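PDB 3III: CocE/NonD family hydrolase from Staphylococcus aureus subsp. aureus COL, which probably hydrolyses ester or amide bonds as an alpha/beta-hydrolase of the CocE/NonD family, its natural substrate not being established. Local coordinates for residues 423-435 with 504-518. Numbering follows the deposited sequence. Where two conformers were deposited one is given.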
loop_
_atom_site.group_PDB
_atom_site.type_symbol
_atom_site.label_atom_id
_atom_site.label_comp_id
_atom_site.label_asym_id
_atom_site.label_seq_id
_atom_site.Cartn_x
_atom_site.Cartn_y
_atom_site.Cartn_z
HETATM N N MSE A 423 4.360 -24.696 9.942
HETATM C CA MSE A 423 5.501 -23.828 10.061
HETATM C C MSE A 423 5.128 -22.418 9.590
HETATM O O MSE A 423 4.457 -22.264 8.589
HETATM C CB MSE A 423 6.649 -24.337 9.180
HETATM C CG MSE A 423 7.026 -25.753 9.479
HETATM SE SE MSE A 423 8.194 -26.472 8.050
HETATM C CE MSE A 423 9.914 -25.505 8.510
ATOM N N ASP A 424 5.565 -21.422 10.336
ATOM C CA ASP A 424 5.515 -20.061 9.891
ATOM C C ASP A 424 6.910 -19.649 9.446
ATOM O O ASP A 424 7.819 -19.581 10.271
ATOM C CB ASP A 424 4.995 -19.142 11.017
ATOM C CG ASP A 424 3.479 -19.296 11.239
ATOM O OD1 ASP A 424 2.796 -19.621 10.254
ATOM O OD2 ASP A 424 2.971 -19.025 12.356
ATOM N N LEU A 425 7.043 -19.316 8.144
ATOM C CA LEU A 425 8.329 -18.960 7.557
ATOM C C LEU A 425 8.336 -17.450 7.228
ATOM O O LEU A 425 7.382 -16.908 6.640
ATOM C CB LEU A 425 8.592 -19.751 6.289
ATOM C CG LEU A 425 8.609 -21.293 6.313
ATOM C CD1 LEU A 425 8.722 -21.893 4.879
ATOM C CD2 LEU A 425 9.743 -21.756 7.144
ATOM N N PHE A 426 9.412 -16.812 7.656
ATOM C CA PHE A 426 9.643 -15.399 7.495
ATOM C C PHE A 426 10.857 -15.289 6.599
ATOM O O PHE A 426 11.925 -15.792 6.922
ATOM C CB PHE A 426 9.937 -14.763 8.850
ATOM C CG PHE A 426 8.737 -14.746 9.807
ATOM C CD1 PHE A 426 8.070 -13.590 10.066
ATOM C CD2 PHE A 426 8.303 -15.906 10.443
ATOM C CE1 PHE A 426 6.935 -13.539 10.918
ATOM C CE2 PHE A 426 7.196 -15.866 11.332
ATOM C CZ PHE A 426 6.524 -14.700 11.592
ATOM N N ALA A 427 10.665 -14.707 5.433
ATOM C CA ALA A 427 11.746 -14.493 4.468
ATOM C C ALA A 427 12.097 -13.046 4.353
ATOM O O ALA A 427 11.247 -12.133 4.487
ATOM C CB ALA A 427 11.384 -15.035 3.138
ATOM N N GLY A 428 13.383 -12.811 4.088
ATOM C CA GLY A 428 13.858 -11.514 3.794
ATOM C C GLY A 428 15.007 -11.460 2.818
ATOM O O GLY A 428 15.806 -12.406 2.712
ATOM N N ILE A 429 15.039 -10.364 2.053
ATOM C CA ILE A 429 16.172 -10.047 1.182
ATOM C C ILE A 429 16.860 -8.829 1.762
ATOM O O ILE A 429 16.192 -7.805 2.049
ATOM C CB ILE A 429 15.716 -9.703 -0.233
ATOM C CG1 ILE A 429 14.825 -10.820 -0.776
ATOM C CG2 ILE A 429 16.977 -9.415 -1.200
ATOM C CD1 ILE A 429 15.541 -12.224 -0.833
ATOM N N LYS A 430 18.181 -8.929 1.923
ATOM C CA LYS A 430 19.020 -7.818 2.446
ATOM C C LYS A 430 20.115 -7.520 1.407
ATOM O O LYS A 430 20.475 -8.393 0.598
ATOM C CB LYS A 430 19.693 -8.207 3.775
ATOM C CG LYS A 430 18.747 -8.487 4.890
ATOM C CD LYS A 430 19.403 -8.852 6.195
ATOM C CE LYS A 430 18.337 -8.898 7.299
ATOM N NZ LYS A 430 17.735 -7.558 7.617
ATOM N N LYS A 431 20.632 -6.296 1.451
ATOM C CA LYS A 431 21.791 -5.890 0.688
ATOM C C LYS A 431 22.868 -5.578 1.668
ATOM O O LYS A 431 22.582 -4.904 2.691
ATOM C CB LYS A 431 21.525 -4.633 -0.130
ATOM C CG LYS A 431 22.790 -4.275 -0.982
ATOM C CD LYS A 431 22.539 -3.275 -2.080
ATOM C CE LYS A 431 22.955 -1.876 -1.760
ATOM N NZ LYS A 431 23.151 -0.988 -2.934
ATOM N N LEU A 432 24.087 -6.078 1.390
ATOM C CA LEU A 432 25.230 -5.835 2.214
ATOM C C LEU A 432 26.247 -5.080 1.354
ATOM O O LEU A 432 26.436 -5.415 0.175
ATOM C CB LEU A 432 25.859 -7.125 2.737
ATOM C CG LEU A 432 24.997 -8.245 3.315
ATOM C CD1 LEU A 432 25.916 -9.347 3.878
ATOM C CD2 LEU A 432 24.115 -7.671 4.403
ATOM N N ASP A 433 26.873 -4.062 1.937
ATOM C CA ASP A 433 27.718 -3.174 1.136
ATOM C C ASP A 433 29.056 -3.888 0.965
ATOM O O ASP A 433 29.198 -5.017 1.421
ATOM C CB ASP A 433 27.869 -1.761 1.729
ATOM C CG ASP A 433 28.446 -1.749 3.109
ATOM O OD1 ASP A 433 29.186 -2.691 3.492
ATOM O OD2 ASP A 433 28.153 -0.766 3.830
ATOM N N ARG A 434 30.016 -3.230 0.321
ATOM C CA ARG A 434 31.318 -3.827 0.075
ATOM C C ARG A 434 32.129 -4.076 1.340
ATOM O O ARG A 434 33.075 -4.800 1.283
ATOM C CB ARG A 434 32.123 -2.980 -0.865
ATOM C CG ARG A 434 31.543 -2.905 -2.248
ATOM C CD ARG A 434 31.995 -1.621 -2.919
ATOM N NE ARG A 434 31.671 -1.669 -4.343
ATOM C CZ ARG A 434 31.474 -0.610 -5.086
ATOM N NH1 ARG A 434 31.578 0.606 -4.552
ATOM N NH2 ARG A 434 31.180 -0.761 -6.361
ATOM N N ARG A 435 31.772 -3.444 2.456
ATOM C CA ARG A 435 32.409 -3.755 3.731
ATOM C C ARG A 435 31.736 -4.942 4.427
ATOM O O ARG A 435 32.250 -5.413 5.433
ATOM C CB ARG A 435 32.365 -2.555 4.673
ATOM C CG ARG A 435 33.530 -1.580 4.509
ATOM C CD ARG A 435 33.094 -0.207 4.035
ATOM N NE ARG A 435 33.329 -0.014 2.608
ATOM C CZ ARG A 435 32.372 0.239 1.707
ATOM N NH1 ARG A 435 32.701 0.415 0.429
ATOM N NH2 ARG A 435 31.099 0.341 2.085
ATOM N N LYS A 504 25.580 -2.977 -6.511
ATOM C CA LYS A 504 26.808 -2.631 -7.217
ATOM C C LYS A 504 27.786 -3.781 -7.196
ATOM O O LYS A 504 27.723 -4.627 -6.341
ATOM C CB LYS A 504 27.486 -1.399 -6.602
ATOM C CG LYS A 504 26.639 -0.086 -6.610
ATOM C CD LYS A 504 27.410 0.989 -5.784
ATOM C CE LYS A 504 26.911 2.396 -6.042
ATOM N NZ LYS A 504 27.828 3.399 -5.360
ATOM N N GLN A 505 28.722 -3.794 -8.146
ATOM C CA GLN A 505 29.799 -4.755 -8.151
ATOM C C GLN A 505 30.432 -4.772 -6.786
ATOM O O GLN A 505 30.789 -3.704 -6.264
ATOM C CB GLN A 505 30.884 -4.317 -9.184
ATOM C CG GLN A 505 32.146 -5.189 -9.103
ATOM C CD GLN A 505 33.193 -4.710 -10.091
ATOM O OE1 GLN A 505 33.247 -3.507 -10.437
ATOM N NE2 GLN A 505 34.042 -5.630 -10.537
ATOM N N GLY A 506 30.590 -5.969 -6.205
ATOM C CA GLY A 506 31.158 -6.085 -4.866
ATOM C C GLY A 506 30.160 -6.103 -3.738
ATOM O O GLY A 506 30.492 -6.453 -2.593
ATOM N N GLU A 507 28.919 -5.712 -4.028
ATOM C CA GLU A 507 27.866 -5.754 -3.021
ATOM C C GLU A 507 27.218 -7.136 -3.010
ATOM O O GLU A 507 27.357 -7.881 -3.964
ATOM C CB GLU A 507 26.847 -4.624 -3.260
ATOM C CG GLU A 507 27.475 -3.220 -2.994
ATOM C CD GLU A 507 26.499 -2.050 -2.979
ATOM O OE1 GLU A 507 25.584 -1.960 -3.830
ATOM O OE2 GLU A 507 26.699 -1.170 -2.103
ATOM N N THR A 508 26.490 -7.450 -1.942
ATOM C CA THR A 508 25.945 -8.798 -1.729
ATOM C C THR A 508 24.456 -8.798 -1.509
ATOM O O THR A 508 23.946 -7.956 -0.802
ATOM C CB THR A 508 26.617 -9.348 -0.491
ATOM O OG1 THR A 508 28.033 -9.398 -0.756
ATOM C CG2 THR A 508 26.082 -10.795 -0.092
ATOM N N LEU A 509 23.770 -9.776 -2.067
ATOM C CA LEU A 509 22.386 -10.040 -1.731
ATOM C C LEU A 509 22.379 -11.193 -0.788
ATOM O O LEU A 509 23.118 -12.212 -0.974
ATOM C CB LEU A 509 21.594 -10.368 -3.018
ATOM C CG LEU A 509 20.122 -10.764 -2.837
ATOM C CD1 LEU A 509 19.284 -10.449 -4.128
ATOM C CD2 LEU A 509 19.963 -12.217 -2.441
ATOM N N GLU A 510 21.568 -11.060 0.241
ATOM C CA GLU A 510 21.442 -12.086 1.262
ATOM C C GLU A 510 19.984 -12.453 1.441
ATOM O O GLU A 510 19.133 -11.584 1.649
ATOM C CB GLU A 510 22.004 -11.611 2.583
ATOM C CG GLU A 510 22.012 -12.679 3.688
ATOM C CD GLU A 510 22.500 -12.107 5.021
ATOM O OE1 GLU A 510 22.266 -10.901 5.299
ATOM O OE2 GLU A 510 23.121 -12.854 5.785
ATOM N N VAL A 511 19.699 -13.744 1.322
ATOM C CA VAL A 511 18.422 -14.284 1.702
ATOM C C VAL A 511 18.511 -14.727 3.162
ATOM O O VAL A 511 19.428 -15.451 3.518
ATOM C CB VAL A 511 18.089 -15.556 0.893
ATOM C CG1 VAL A 511 16.911 -16.274 1.555
ATOM C CG2 VAL A 511 17.782 -15.215 -0.496
ATOM N N VAL A 512 17.503 -14.393 3.971
ATOM C CA VAL A 512 17.415 -14.830 5.352
ATOM C C VAL A 512 16.074 -15.570 5.495
ATOM O O VAL A 512 15.056 -15.104 4.990
ATOM C CB VAL A 512 17.391 -13.639 6.314
ATOM C CG1 VAL A 512 17.209 -14.104 7.765
ATOM C CG2 VAL A 512 18.641 -12.759 6.138
ATOM N N VAL A 513 16.085 -16.712 6.182
ATOM C CA VAL A 513 14.880 -17.441 6.511
ATOM C C VAL A 513 14.885 -17.656 8.022
ATOM O O VAL A 513 15.903 -18.097 8.611
ATOM C CB VAL A 513 14.785 -18.766 5.727
ATOM C CG1 VAL A 513 13.440 -19.513 6.095
ATOM C CG2 VAL A 513 14.878 -18.535 4.242
ATOM N N LYS A 514 13.740 -17.453 8.667
ATOM C CA LYS A 514 13.709 -17.414 10.112
ATOM C C LYS A 514 12.307 -17.775 10.597
ATOM O O LYS A 514 11.333 -17.699 9.839
ATOM C CB LYS A 514 14.012 -15.944 10.495
ATOM C CG LYS A 514 14.379 -15.733 11.921
ATOM C CD LYS A 514 14.698 -14.255 12.158
ATOM C CE LYS A 514 15.299 -14.078 13.503
ATOM N NZ LYS A 514 15.076 -12.734 14.071
ATOM N N GLY A 515 12.181 -18.114 11.880
ATOM C CA GLY A 515 10.859 -18.411 12.439
ATOM C C GLY A 515 10.126 -17.257 13.055
ATOM O O GLY A 515 9.074 -17.457 13.712
ATOM N N SER A 516 10.657 -16.062 12.878
ATOM C CA SER A 516 10.025 -14.854 13.402
ATOM C C SER A 516 10.501 -13.637 12.593
ATOM O O SER A 516 11.329 -13.776 11.693
ATOM C CB SER A 516 10.291 -14.718 14.937
ATOM O OG SER A 516 11.678 -14.674 15.217
ATOM N N GLU A 517 9.975 -12.453 12.916
ATOM C CA GLU A 517 10.264 -11.240 12.152
ATOM C C GLU A 517 11.755 -11.036 11.953
ATOM O O GLU A 517 12.537 -11.157 12.881
ATOM C CB GLU A 517 9.658 -9.998 12.814
ATOM C CG GLU A 517 8.920 -9.108 11.820
ATOM C CD GLU A 517 7.690 -9.753 11.292
ATOM O OE1 GLU A 517 7.695 -10.171 10.106
ATOM O OE2 GLU A 517 6.685 -9.764 12.030
ATOM N N ILE A 518 12.128 -10.691 10.732
ATOM C CA ILE A 518 13.526 -10.514 10.410
ATOM C C ILE A 518 14.084 -9.166 10.893
ATOM O O ILE A 518 15.100 -9.124 11.576
ATOM C CB ILE A 518 13.756 -10.804 8.930
ATOM C CG1 ILE A 518 13.475 -12.313 8.680
ATOM C CG2 ILE A 518 15.212 -10.460 8.537
ATOM C CD1 ILE A 518 13.196 -12.571 7.243
HETATM O O HOH W 1 17.346 -7.926 10.403
HETATM O O HOH W 2 25.384 1.084 -2.023
HETATM O O HOH W 3 29.457 -7.428 0.149
HETATM O O HOH W 4 29.152 -0.955 -1.121
#
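Lys431 and Glu507 meet close to the turn 504-507, and they illustrate how a buried charge is paid for. Followed outward, CB and CG of Lys431 run past the carbonyl oxygen of Thr508, CG 3.9 Å from Thr508 O. CD comes next, and a bend about the CG-CD bond (chi3 100°) then turns CE and NZ toward the Glu507 carboxylate, CE lying 3.3 Å from Glu507 OE1. The chain ends in a salt bridge of 2.8 Å between Lys431 NZ and Glu507 OE1, made from above the carboxylate plane. Lys504 N donates to the same oxygen from the opposite face, so OE1 is gripped by two donors and the carboxylate also ties down the type II turn 504-507. Asp339 and the carbonyl of Leu502 are further partners of Lys431 NZ.

Beyond the strand, Arg434 clasps Gln505 O side-on, through NE at 2.9 Å and NH2 at 3.0 Å, with the oxygen in the guanidinium plane. At the far end the Phe426 ring lies against the backbone at Ser516 and Glu517: Ser516 C sits 3.4 Å above one face, displaced from the ring centre, while Glu517 OE1 reaches the edge, 3.4 Å from CD1 of Phe426. Trp456 holds that carboxylate oxygen. Reciprocal backbone bonds run from Phe426-Lys514 through Gly428-Val512 and Lys430-Glu510 to Leu432-Thr508, and Ile429 packs its CG2 on CG of Leu509 at 3.8 Å. Strand 424-432 is the middle one of a five-stranded antiparallel sheet, with 508-514 beside it, in the all-beta, non-catalytic C-terminal domain of X-Pro dipeptidyl-peptidase relatives, consistent with a jelly-roll-like beta-sandwich.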